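Local coordinates for protein response regulator (Caulobacter vibrioides, PDB 3T0Y) that is a PhyR-type response regulator whose sigma-factor-like domain, the part present here, probably binds an anti-sigma factor to control general stress-response transcription, at residues Leu118-Phe122 with Gly123-Arg127; Ala62-Pro66 with Arg67-Tyr71; Tyr71-Phe74 with His75-Leu79. One frame throughout, in Å; residues are numbered along the deposited sequence. Where two conformers were deposited one is given.

Contact 1: residues Leu118-Phe122 with Gly123-Arg127; sequences LDCDF and GEVER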
ATOM      1  N   LEU C 118      -1.042 -14.893   8.428  1.00 23.33           N
ATOM      2  CA  LEU C 118      -1.446 -13.583   8.910  1.00 24.89           C
ATOM      3  C   LEU C 118      -1.660 -13.580  10.420  1.00 30.59           C
ATOM      4  O   LEU C 118      -1.893 -12.531  11.012  1.00 28.55           O
ATOM      5  CB  LEU C 118      -2.710 -13.121   8.198  1.00 25.91           C
ATOM      6  CG  LEU C 118      -2.602 -13.075   6.678  1.00 20.99           C
ATOM      7  CD1 LEU C 118      -3.873 -12.552   6.090  1.00 23.05           C
ATOM      8  CD2 LEU C 118      -1.437 -12.197   6.265  1.00 25.20           C
ATOM      9  N   ASP C 119      -1.562 -14.749  11.044  1.00 29.87           N
ATOM     10  CA  ASP C 119      -1.674 -14.826  12.493  1.00 32.92           C
ATOM     11  C   ASP C 119      -2.977 -14.183  12.963  1.00 38.73           C
ATOM     12  O   ASP C 119      -2.980 -13.295  13.817  1.00 41.95           O
ATOM     13  CB  ASP C 119      -0.479 -14.123  13.147  1.00 35.01           C
ATOM     14  CG  ASP C 119      -0.465 -14.285  14.653  1.00 39.95           C
ATOM     15  OD1 ASP C 119      -1.075 -15.252  15.150  1.00 44.73           O
ATOM     16  OD2 ASP C 119       0.148 -13.441  15.338  1.00 48.40           O
ATOM     17  N   CYS C 120      -4.087 -14.635  12.398  1.00 27.31           N
ATOM     18  CA  CYS C 120      -5.378 -14.088  12.748  1.00 30.09           C
ATOM     19  C   CYS C 120      -6.344 -15.255  12.624  1.00 34.71           C
ATOM     20  O   CYS C 120      -5.981 -16.300  12.087  1.00 35.55           O
ATOM     21  CB  CYS C 120      -5.766 -12.996  11.762  1.00 31.06           C
ATOM     22  SG  CYS C 120      -6.181 -13.668  10.127  1.00 38.81           S
ATOM     23  N   ASP C 121      -7.565 -15.100  13.107  1.00 31.17           N
ATOM     24  CA  ASP C 121      -8.502 -16.217  13.037  1.00 36.77           C
ATOM     25  C   ASP C 121      -9.107 -16.378  11.629  1.00 32.41           C
ATOM     26  O   ASP C 121      -8.884 -15.552  10.750  1.00 28.30           O
ATOM     27  CB  ASP C 121      -9.552 -16.134  14.148  1.00 30.89           C
ATOM     28  CG  ASP C 121     -10.579 -15.054  13.909  1.00 40.19           C
ATOM     29  OD1 ASP C 121     -11.122 -14.965  12.783  1.00 47.70           O
ATOM     30  OD2 ASP C 121     -10.857 -14.304  14.865  1.00 49.61           O
ATOM     31  N   PHE C 122      -9.834 -17.464  11.414  1.00 30.16           N
ATOM     32  CA  PHE C 122     -10.247 -17.841  10.069  1.00 25.87           C
ATOM     33  C   PHE C 122     -11.293 -16.903   9.507  1.00 28.48           C
ATOM     34  O   PHE C 122     -11.263 -16.573   8.327  1.00 31.28           O
ATOM     35  CB  PHE C 122     -10.788 -19.284  10.048  1.00 24.17           C
ATOM     36  CG  PHE C 122     -11.244 -19.726   8.699  1.00 19.95           C
ATOM     37  CD1 PHE C 122     -10.326 -20.095   7.726  1.00 27.26           C
ATOM     38  CD2 PHE C 122     -12.591 -19.744   8.382  1.00 26.28           C
ATOM     39  CE1 PHE C 122     -10.752 -20.492   6.463  1.00 25.90           C
ATOM     40  CE2 PHE C 122     -13.019 -20.128   7.116  1.00 25.72           C
ATOM     41  CZ  PHE C 122     -12.102 -20.496   6.161  1.00 21.27           C
ATOM     42  N   GLY C 123     -12.246 -16.499  10.344  1.00 34.35           N
ATOM     43  CA  GLY C 123     -13.332 -15.640   9.892  1.00 34.75           C
ATOM     44  C   GLY C 123     -12.787 -14.314   9.410  1.00 29.32           C
ATOM     45  O   GLY C 123     -13.246 -13.766   8.408  1.00 30.19           O
ATOM     46  N   GLU C 124     -11.782 -13.812  10.123  1.00 28.00           N
ATOM     47  CA  GLU C 124     -11.101 -12.583   9.732  1.00 31.82           C
ATOM     48  C   GLU C 124     -10.525 -12.758   8.323  1.00 32.75           C
ATOM     49  O   GLU C 124     -10.650 -11.877   7.474  1.00 29.47           O
ATOM     50  CB  GLU C 124      -9.999 -12.251  10.743  1.00 34.76           C
ATOM     51  CG  GLU C 124      -9.048 -11.133  10.346  1.00 31.81           C
ATOM     52  CD  GLU C 124      -9.689  -9.744  10.354  1.00 48.37           C
ATOM     53  OE1 GLU C 124     -10.941  -9.650  10.347  1.00 45.18           O
ATOM     54  OE2 GLU C 124      -8.933  -8.737  10.356  1.00 60.00           O
ATOM     55  N   VAL C 125      -9.919 -13.912   8.062  1.00 27.19           N
ATOM     56  CA  VAL C 125      -9.362 -14.164   6.736  1.00 28.28           C
ATOM     57  C   VAL C 125     -10.407 -14.171   5.616  1.00 24.46           C
ATOM     58  O   VAL C 125     -10.162 -13.607   4.552  1.00 23.86           O
ATOM     59  CB  VAL C 125      -8.566 -15.485   6.686  1.00 29.42           C
ATOM     60  CG1 VAL C 125      -8.313 -15.895   5.230  1.00 24.05           C
ATOM     61  CG2 VAL C 125      -7.270 -15.307   7.420  1.00 29.60           C
ATOM     62  N   GLU C 126     -11.559 -14.818   5.820  1.00 26.37           N
ATOM     63  CA  GLU C 126     -12.602 -14.822   4.795  0.51 27.97           C
ATOM     64  C   GLU C 126     -13.186 -13.416   4.634  1.00 30.66           C
ATOM     65  O   GLU C 126     -13.544 -13.004   3.543  1.00 25.84           O
ATOM     66  CB  GLU C 126     -13.708 -15.842   5.111  0.51 30.24           C
ATOM     67  CG  GLU C 126     -13.258 -17.319   5.099  0.51 26.10           C
ATOM     68  CD  GLU C 126     -12.993 -17.874   3.692  0.51 29.05           C
ATOM     69  OE1 GLU C 126     -11.977 -17.497   3.073  0.51 26.12           O
ATOM     70  OE2 GLU C 126     -13.795 -18.707   3.209  0.51 31.73           O
ATOM     71  N   ARG C 127     -13.270 -12.682   5.737  1.00 27.75           N
ATOM     72  CA  ARG C 127     -13.766 -11.312   5.671  1.00 32.86           C
ATOM     73  C   ARG C 127     -12.852 -10.534   4.747  1.00 33.90           C
ATOM     74  O   ARG C 127     -13.298  -9.877   3.801  1.00 30.57           O
ATOM     75  CB  ARG C 127     -13.769 -10.657   7.064  1.00 35.42           C
ATOM     76  CG  ARG C 127     -14.225  -9.195   7.058  1.00 49.15           C
ATOM     77  CD  ARG C 127     -14.073  -8.503   8.422  1.00 55.46           C
ATOM     78  NE  ARG C 127     -12.746  -7.916   8.642  1.00 51.75           N
ATOM     79  CZ  ARG C 127     -12.271  -6.847   7.999  1.00 53.80           C
ATOM     80  NH1 ARG C 127     -12.995  -6.240   7.063  1.00 46.52           N
ATOM     81  NH2 ARG C 127     -11.056  -6.391   8.282  1.00 50.48           N
TER
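D121 OD1 takes the backbone N-H of E124 at 3.0 Å, nearly along the carboxylate C-O bond and almost straight at the hydrogen (168°). The side chain can turn back over the helix start because CG sits between its own N and carbonyl carbon (chi1 73°). Behind this N-cap the first turn closes: E126 N donates to F122 O at 3.1 Å, while V125 N to D121 O is a weak bond of 3.3 Å.

On the inner side C120 SG presses end-on against V125 CG2 at 3.3 Å, and its flank meets E124 CG at 3.8 Å. F122 leans outward, its CE2 and CZ near E126 CG; E126 was modelled in two conformers, so that packing is doubtful. One turn on, R127 NE forms a salt bridge with E124 OE1 at 3.0 Å, from the syn side but clearly tilted out of the carboxylate plane, while OE1 lies close to the guanidinium plane.

D119, with positive phi, is the C-prime residue of a Schellman motif ending helix 111-118. Schellman end, short turn and Asp N-cap together join two helices, consistent with the helix-turn-helix of a sigma-like domain.

Contact 2: residues Ala62-Pro66 with Arg67-Tyr71; sequences ANLSP and RVALY
L64, P66 and V68 build the start of helix 66-80, a classic N-cap arrangement in which S65 is the capping residue and P66 opens the first turn. S65 OG accepts V68 N at 3.0 Å with a nearly straight N-H (168°). Its OG stands between the backbone N and the carbonyl carbon (chi1 79°), which turns the hydroxyl toward the helix and also brings it 3.4 Å from V68 CG2.

P66 has no N-H to give, and at the first position of a helix none is asked for. Its carbonyl does the helical work instead, taking L70 N at 2.9 Å.

L64, just before the cap, folds back over the same turn. Its CD1 is 3.8 Å from V68 CG1, the two side chains crossing at about a right angle, while L64 CB meets A69 CB at 3.9 Å. This second touch joins the residue before the cap to the fourth of the helix, the pairing of a hydrophobic staple. V68 is thus touched on both branches, CG1 by L64 and CG2 by S65 OG.

Helix 25-36, the H24 loop and a second subunit lie around this helix start. R67 runs away from the cap past Y27 and H24, and its guanidinium makes a salt bridge with E107 of the second subunit. V68 also packs on F109 of that subunit, and L64 on its Q116.

Between the serine and proline bonds lies the remaining one of the turn: A69 N reaches S65 O at 2.9 Å.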
ATOM      1  N   ALA C  62      -0.600  25.949 -12.994  1.00 33.34           N
ATOM      2  CA  ALA C  62       0.022  27.232 -12.667  1.00 32.75           C
ATOM      3  C   ALA C  62      -0.885  28.145 -11.834  1.00 28.66           C
ATOM      4  O   ALA C  62      -0.411  29.067 -11.170  1.00 27.66           O
ATOM      5  CB  ALA C  62       0.459  27.944 -13.944  1.00 33.91           C
ATOM      6  N   ASN C  63      -2.187  27.889 -11.886  1.00 27.26           N
ATOM      7  CA  ASN C  63      -3.151  28.641 -11.093  1.00 27.62           C
ATOM      8  C   ASN C  63      -3.239  28.190  -9.628  1.00 32.03           C
ATOM      9  O   ASN C  63      -3.933  28.822  -8.838  1.00 27.61           O
ATOM     10  CB  ASN C  63      -4.538  28.563 -11.727  1.00 29.22           C
ATOM     11  CG  ASN C  63      -4.561  29.113 -13.140  1.00 45.54           C
ATOM     12  OD1 ASN C  63      -3.807  30.039 -13.475  1.00 41.75           O
ATOM     13  ND2 ASN C  63      -5.421  28.545 -13.984  1.00 44.81           N
ATOM     14  N   LEU C  64      -2.547  27.103  -9.270  1.00 24.77           N
ATOM     15  CA  LEU C  64      -2.630  26.566  -7.915  1.00 22.84           C
ATOM     16  C   LEU C  64      -1.286  26.697  -7.189  1.00 23.56           C
ATOM     17  O   LEU C  64      -0.239  26.655  -7.825  1.00 24.41           O
ATOM     18  CB  LEU C  64      -3.053  25.083  -7.968  1.00 20.61           C
ATOM     19  CG  LEU C  64      -4.311  24.772  -8.780  1.00 21.91           C
ATOM     20  CD1 LEU C  64      -4.596  23.273  -8.803  1.00 20.00           C
ATOM     21  CD2 LEU C  64      -5.512  25.551  -8.230  1.00 17.42           C
ATOM     22  N   SER C  65      -1.313  26.848  -5.866  1.00 19.30           N
ATOM     23  CA  SER C  65      -0.083  26.774  -5.077  1.00 20.24           C
ATOM     24  C   SER C  65       0.593  25.442  -5.339  1.00 27.91           C
ATOM     25  O   SER C  65      -0.058  24.496  -5.816  1.00 25.40           O
ATOM     26  CB  SER C  65      -0.391  26.834  -3.594  1.00 20.61           C
ATOM     27  OG  SER C  65      -0.838  25.550  -3.172  1.00 29.59           O
ATOM     28  N   PRO C  66       1.903  25.357  -5.031  1.00 28.67           N
ATOM     29  CA  PRO C  66       2.641  24.106  -5.211  1.00 30.23           C
ATOM     30  C   PRO C  66       1.969  22.954  -4.501  1.00 27.65           C
ATOM     31  O   PRO C  66       1.750  21.918  -5.123  1.00 25.28           O
ATOM     32  CB  PRO C  66       4.008  24.424  -4.598  1.00 31.79           C
ATOM     33  CG  PRO C  66       4.188  25.900  -4.943  1.00 29.11           C
ATOM     34  CD  PRO C  66       2.812  26.495  -4.764  1.00 28.22           C
ATOM     35  N   ARG C  67       1.614  23.141  -3.232  1.00 30.17           N
ATOM     36  CA  ARG C  67       0.962  22.083  -2.477  1.00 31.28           C
ATOM     37  C   ARG C  67      -0.370  21.632  -3.118  1.00 24.15           C
ATOM     38  O   ARG C  67      -0.622  20.435  -3.270  1.00 28.94           O
ATOM     39  CB  ARG C  67       0.759  22.496  -1.014  1.00 27.21           C
ATOM     40  CG  ARG C  67       0.357  21.360  -0.100  1.00 26.07           C
ATOM     41  CD  ARG C  67       0.013  21.886   1.280  1.00 35.58           C
ATOM     42  NE  ARG C  67      -1.011  21.062   1.927  1.00 46.86           N
ATOM     43  CZ  ARG C  67      -0.945  20.601   3.177  1.00 48.68           C
ATOM     44  NH1 ARG C  67       0.117  20.901   3.929  1.00 45.40           N
ATOM     45  NH2 ARG C  67      -1.942  19.846   3.677  1.00 24.77           N
ATOM     46  N   VAL C  68      -1.214  22.576  -3.495  1.00 21.97           N
ATOM     47  CA  VAL C  68      -2.526  22.223  -4.034  1.00 22.97           C
ATOM     48  C   VAL C  68      -2.368  21.483  -5.366  1.00 23.93           C
ATOM     49  O   VAL C  68      -3.020  20.464  -5.603  1.00 19.47           O
ATOM     50  CB  VAL C  68      -3.446  23.456  -4.154  1.00 21.58           C
ATOM     51  CG1 VAL C  68      -4.692  23.160  -4.981  1.00 17.27           C
ATOM     52  CG2 VAL C  68      -3.838  23.974  -2.767  1.00 17.37           C
ATOM     53  N   ALA C  69      -1.471  21.975  -6.211  1.00 20.59           N
ATOM     54  CA  ALA C  69      -1.229  21.377  -7.518  1.00 18.62           C
ATOM     55  C   ALA C  69      -0.638  19.977  -7.386  1.00 19.38           C
ATOM     56  O   ALA C  69      -0.923  19.097  -8.185  1.00 22.85           O
ATOM     57  CB  ALA C  69      -0.305  22.292  -8.362  1.00 21.65           C
ATOM     58  N   LEU C  70       0.165  19.765  -6.354  1.00 20.88           N
ATOM     59  CA  LEU C  70       0.737  18.452  -6.085  1.00 20.15           C
ATOM     60  C   LEU C  70      -0.353  17.427  -5.720  1.00 24.91           C
ATOM     61  O   LEU C  70      -0.402  16.331  -6.279  1.00 20.10           O
ATOM     62  CB  LEU C  70       1.739  18.542  -4.935  1.00 20.93           C
ATOM     63  CG  LEU C  70       2.307  17.211  -4.451  1.00 22.80           C
ATOM     64  CD1 LEU C  70       3.075  16.492  -5.569  1.00 17.26           C
ATOM     65  CD2 LEU C  70       3.173  17.376  -3.198  1.00 23.59           C
ATOM     66  N   TYR C  71      -1.227  17.781  -4.786  1.00 20.90           N
ATOM     67  CA  TYR C  71      -2.310  16.880  -4.420  1.00 19.54           C
ATOM     68  C   TYR C  71      -3.276  16.675  -5.568  1.00 16.98           C
ATOM     69  O   TYR C  71      -3.882  15.635  -5.668  1.00 18.78           O
ATOM     70  CB  TYR C  71      -3.097  17.421  -3.244  1.00 19.38           C
ATOM     71  CG  TYR C  71      -2.438  17.263  -1.901  1.00 22.45           C
ATOM     72  CD1 TYR C  71      -1.212  17.853  -1.626  1.00 20.86           C
ATOM     73  CD2 TYR C  71      -3.075  16.558  -0.886  1.00 19.26           C
ATOM     74  CE1 TYR C  71      -0.636  17.741  -0.384  1.00 20.79           C
ATOM     75  CE2 TYR C  71      -2.508  16.427   0.355  1.00 19.17           C
ATOM     76  CZ  TYR C  71      -1.289  17.031   0.607  1.00 22.17           C
ATOM     77  OH  TYR C  71      -0.736  16.918   1.856  1.00 20.29           O
TER

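Contact 3: residues Tyr71-Phe74 with His75-Leu79; sequences YRVF and HAIWL
Four backbone hydrogen bonds carry these two turns of helix: H75 N to Y71 O, A76 N to R72 O, I77 N to V73 O and W78 N to F74 O. The last is the shortest at 2.8 Å.

Apolar contacts between side chains are loose along the helix. F74 CE1 reaches W78 CB at 4.2 Å, and the F74 ring comes obliquely near H75 N, with CD1 3.3 Å from it. V73 CG1 and I77 CG2 are farther apart, at 4.5 Å. I77 turns its CG1 between its own N and carbonyl carbon (chi1 61°), which lays CG1 3.3 Å from F74 O, beside the W78 bond.

Two polar ends find partners in the second subunit: Y71 OH bonds E107 there, and R72 NH1 bonds the Q116 carbonyl.

Aromatic contacts within the chain are a separate kind, W78 meeting R92 by a cation-pi contact and Y45 edge-to-face.

With F74 on A32 of helix 25-36 and I77 on V48 of helix 39-54, helix 66-80 serves as a core helix of the all-helical bundle of the PhyR sigma2 domain.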
ATOM      1  N   TYR C  71      -1.227  17.781  -4.786  1.00 20.90           N
ATOM      2  CA  TYR C  71      -2.310  16.880  -4.420  1.00 19.54           C
ATOM      3  C   TYR C  71      -3.276  16.675  -5.568  1.00 16.98           C
ATOM      4  O   TYR C  71      -3.882  15.635  -5.668  1.00 18.78           O
ATOM      5  CB  TYR C  71      -3.097  17.421  -3.244  1.00 19.38           C
ATOM      6  CG  TYR C  71      -2.438  17.263  -1.901  1.00 22.45           C
ATOM      7  CD1 TYR C  71      -1.212  17.853  -1.626  1.00 20.86           C
ATOM      8  CD2 TYR C  71      -3.075  16.558  -0.886  1.00 19.26           C
ATOM      9  CE1 TYR C  71      -0.636  17.741  -0.384  1.00 20.79           C
ATOM     10  CE2 TYR C  71      -2.508  16.427   0.355  1.00 19.17           C
ATOM     11  CZ  TYR C  71      -1.289  17.031   0.607  1.00 22.17           C
ATOM     12  OH  TYR C  71      -0.736  16.918   1.856  1.00 20.29           O
ATOM     13  N   ARG C  72      -3.456  17.684  -6.410  1.00 16.54           N
ATOM     14  CA  ARG C  72      -4.250  17.510  -7.626  1.00 18.37           C
ATOM     15  C   ARG C  72      -3.657  16.416  -8.508  1.00 18.79           C
ATOM     16  O   ARG C  72      -4.386  15.562  -9.003  1.00 21.03           O
ATOM     17  CB  ARG C  72      -4.374  18.835  -8.401  1.00 20.95           C
ATOM     18  CG  ARG C  72      -5.226  18.737  -9.639  1.00 21.92           C
ATOM     19  CD  ARG C  72      -5.365  20.094 -10.332  1.00 27.52           C
ATOM     20  NE  ARG C  72      -5.835  19.974 -11.712  1.00 27.30           N
ATOM     21  CZ  ARG C  72      -7.093  20.148 -12.115  1.00 32.33           C
ATOM     22  NH1 ARG C  72      -8.052  20.461 -11.250  1.00 26.89           N
ATOM     23  NH2 ARG C  72      -7.393  20.014 -13.401  1.00 37.44           N
ATOM     24  N   VAL C  73      -2.334  16.412  -8.685  1.00 18.60           N
ATOM     25  CA  VAL C  73      -1.714  15.353  -9.481  1.00 20.01           C
ATOM     26  C   VAL C  73      -1.793  13.995  -8.781  1.00 23.69           C
ATOM     27  O   VAL C  73      -2.106  12.982  -9.409  1.00 26.04           O
ATOM     28  CB  VAL C  73      -0.258  15.652  -9.856  1.00 24.38           C
ATOM     29  CG1 VAL C  73       0.402  14.391 -10.438  1.00 27.00           C
ATOM     30  CG2 VAL C  73      -0.196  16.779 -10.852  1.00 23.55           C
ATOM     31  N   PHE C  74      -1.505  13.971  -7.482  1.00 18.93           N
ATOM     32  CA  PHE C  74      -1.608  12.736  -6.723  1.00 20.78           C
ATOM     33  C   PHE C  74      -2.989  12.128  -6.905  1.00 20.05           C
ATOM     34  O   PHE C  74      -3.131  10.952  -7.238  1.00 20.82           O
ATOM     35  CB  PHE C  74      -1.365  12.994  -5.240  1.00 19.54           C
ATOM     36  CG  PHE C  74      -1.598  11.790  -4.386  1.00 22.32           C
ATOM     37  CD1 PHE C  74      -2.874  11.481  -3.930  1.00 12.93           C
ATOM     38  CD2 PHE C  74      -0.547  10.947  -4.056  1.00 18.70           C
ATOM     39  CE1 PHE C  74      -3.085  10.363  -3.151  1.00 18.53           C
ATOM     40  CE2 PHE C  74      -0.755   9.819  -3.261  1.00 19.42           C
ATOM     41  CZ  PHE C  74      -2.024   9.529  -2.806  1.00 15.70           C
ATOM     42  N   HIS C  75      -4.013  12.937  -6.674  1.00 19.20           N
ATOM     43  CA  HIS C  75      -5.367  12.438  -6.811  1.00 23.27           C
ATOM     44  C   HIS C  75      -5.618  11.866  -8.213  1.00 27.57           C
ATOM     45  O   HIS C  75      -6.273  10.845  -8.355  1.00 28.06           O
ATOM     46  CB  HIS C  75      -6.408  13.503  -6.495  1.00 18.81           C
ATOM     47  CG  HIS C  75      -7.797  12.999  -6.647  1.00 23.95           C
ATOM     48  ND1 HIS C  75      -8.403  12.203  -5.694  1.00 31.51           N
ATOM     49  CD2 HIS C  75      -8.677  13.099  -7.674  1.00 28.77           C
ATOM     50  CE1 HIS C  75      -9.607  11.858  -6.121  1.00 33.44           C
ATOM     51  NE2 HIS C  75      -9.798  12.387  -7.317  1.00 28.99           N
ATOM     52  N   ALA C  76      -5.086  12.523  -9.238  1.00 25.80           N
ATOM     53  CA  ALA C  76      -5.300  12.108 -10.619  1.00 26.58           C
ATOM     54  C   ALA C  76      -4.682  10.745 -10.914  1.00 27.09           C
ATOM     55  O   ALA C  76      -5.286   9.915 -11.601  1.00 28.76           O
ATOM     56  CB  ALA C  76      -4.735  13.145 -11.576  1.00 27.85           C
ATOM     57  N   ILE C  77      -3.475  10.511 -10.418  1.00 21.22           N
ATOM     58  CA  ILE C  77      -2.847   9.225 -10.689  1.00 26.20           C
ATOM     59  C   ILE C  77      -3.468   8.174  -9.781  1.00 29.77           C
ATOM     60  O   ILE C  77      -3.591   7.022 -10.159  1.00 31.09           O
ATOM     61  CB  ILE C  77      -1.292   9.251 -10.575  1.00 30.28           C
ATOM     62  CG1 ILE C  77      -0.844   9.628  -9.163  1.00 30.05           C
ATOM     63  CG2 ILE C  77      -0.671  10.190 -11.613  1.00 22.37           C
ATOM     64  CD1 ILE C  77      -0.789   8.451  -8.223  1.00 30.77           C
ATOM     65  N   TRP C  78      -3.877   8.579  -8.584  1.00 29.84           N
ATOM     66  CA  TRP C  78      -4.524   7.647  -7.666  1.00 28.07           C
ATOM     67  C   TRP C  78      -5.815   7.132  -8.277  1.00 29.07           C
ATOM     68  O   TRP C  78      -6.085   5.930  -8.307  1.00 28.40           O
ATOM     69  CB  TRP C  78      -4.838   8.321  -6.332  1.00 25.36           C
ATOM     70  CG  TRP C  78      -5.624   7.439  -5.439  1.00 22.05           C
ATOM     71  CD1 TRP C  78      -5.162   6.372  -4.730  1.00 24.08           C
ATOM     72  CD2 TRP C  78      -7.020   7.536  -5.155  1.00 26.87           C
ATOM     73  NE1 TRP C  78      -6.191   5.785  -4.026  1.00 22.62           N
ATOM     74  CE2 TRP C  78      -7.341   6.489  -4.261  1.00 22.60           C
ATOM     75  CE3 TRP C  78      -8.034   8.404  -5.571  1.00 26.79           C
ATOM     76  CZ2 TRP C  78      -8.638   6.280  -3.784  1.00 22.18           C
ATOM     77  CZ3 TRP C  78      -9.313   8.206  -5.087  1.00 27.11           C
ATOM     78  CH2 TRP C  78      -9.604   7.149  -4.198  1.00 26.05           C
ATOM     79  N   LEU C  79      -6.603   8.076  -8.762  1.00 26.97           N
ATOM     80  CA  LEU C  79      -7.859   7.800  -9.423  1.00 32.76           C
ATOM     81  C   LEU C  79      -7.664   6.825 -10.571  1.00 35.32           C
ATOM     82  O   LEU C  79      -8.320   5.786 -10.633  1.00 35.84           O
ATOM     83  CB  LEU C  79      -8.414   9.112  -9.976  1.00 35.55           C
ATOM     84  CG  LEU C  79      -9.923   9.185 -10.095  1.00 38.33           C
ATOM     85  CD1 LEU C  79     -10.538   8.747  -8.776  1.00 40.36           C
ATOM     86  CD2 LEU C  79     -10.339  10.595 -10.454  1.00 34.65           C
TER

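Overall arrangement
Along the chain, contact 2 comes first and runs straight into contact 3 on helix 66-80; the two share Y71, their centres lie about 12 Å apart, and L64 CD1 touches R72 CD at 3.6 Å. Contact 1 follows much later, at the junction of helices 111-118 and 122-140. It sits on the opposite side of the chain's centre, about 42 Å from contact 2 and 32 Å from contact 3, centre to centre. The sigma2 half and the sigma-like half thus stand apart within one chain. All three meet the second subunit: L118 packs on its H75, and H75 on its L118, consistent with the two halves pairing between copies.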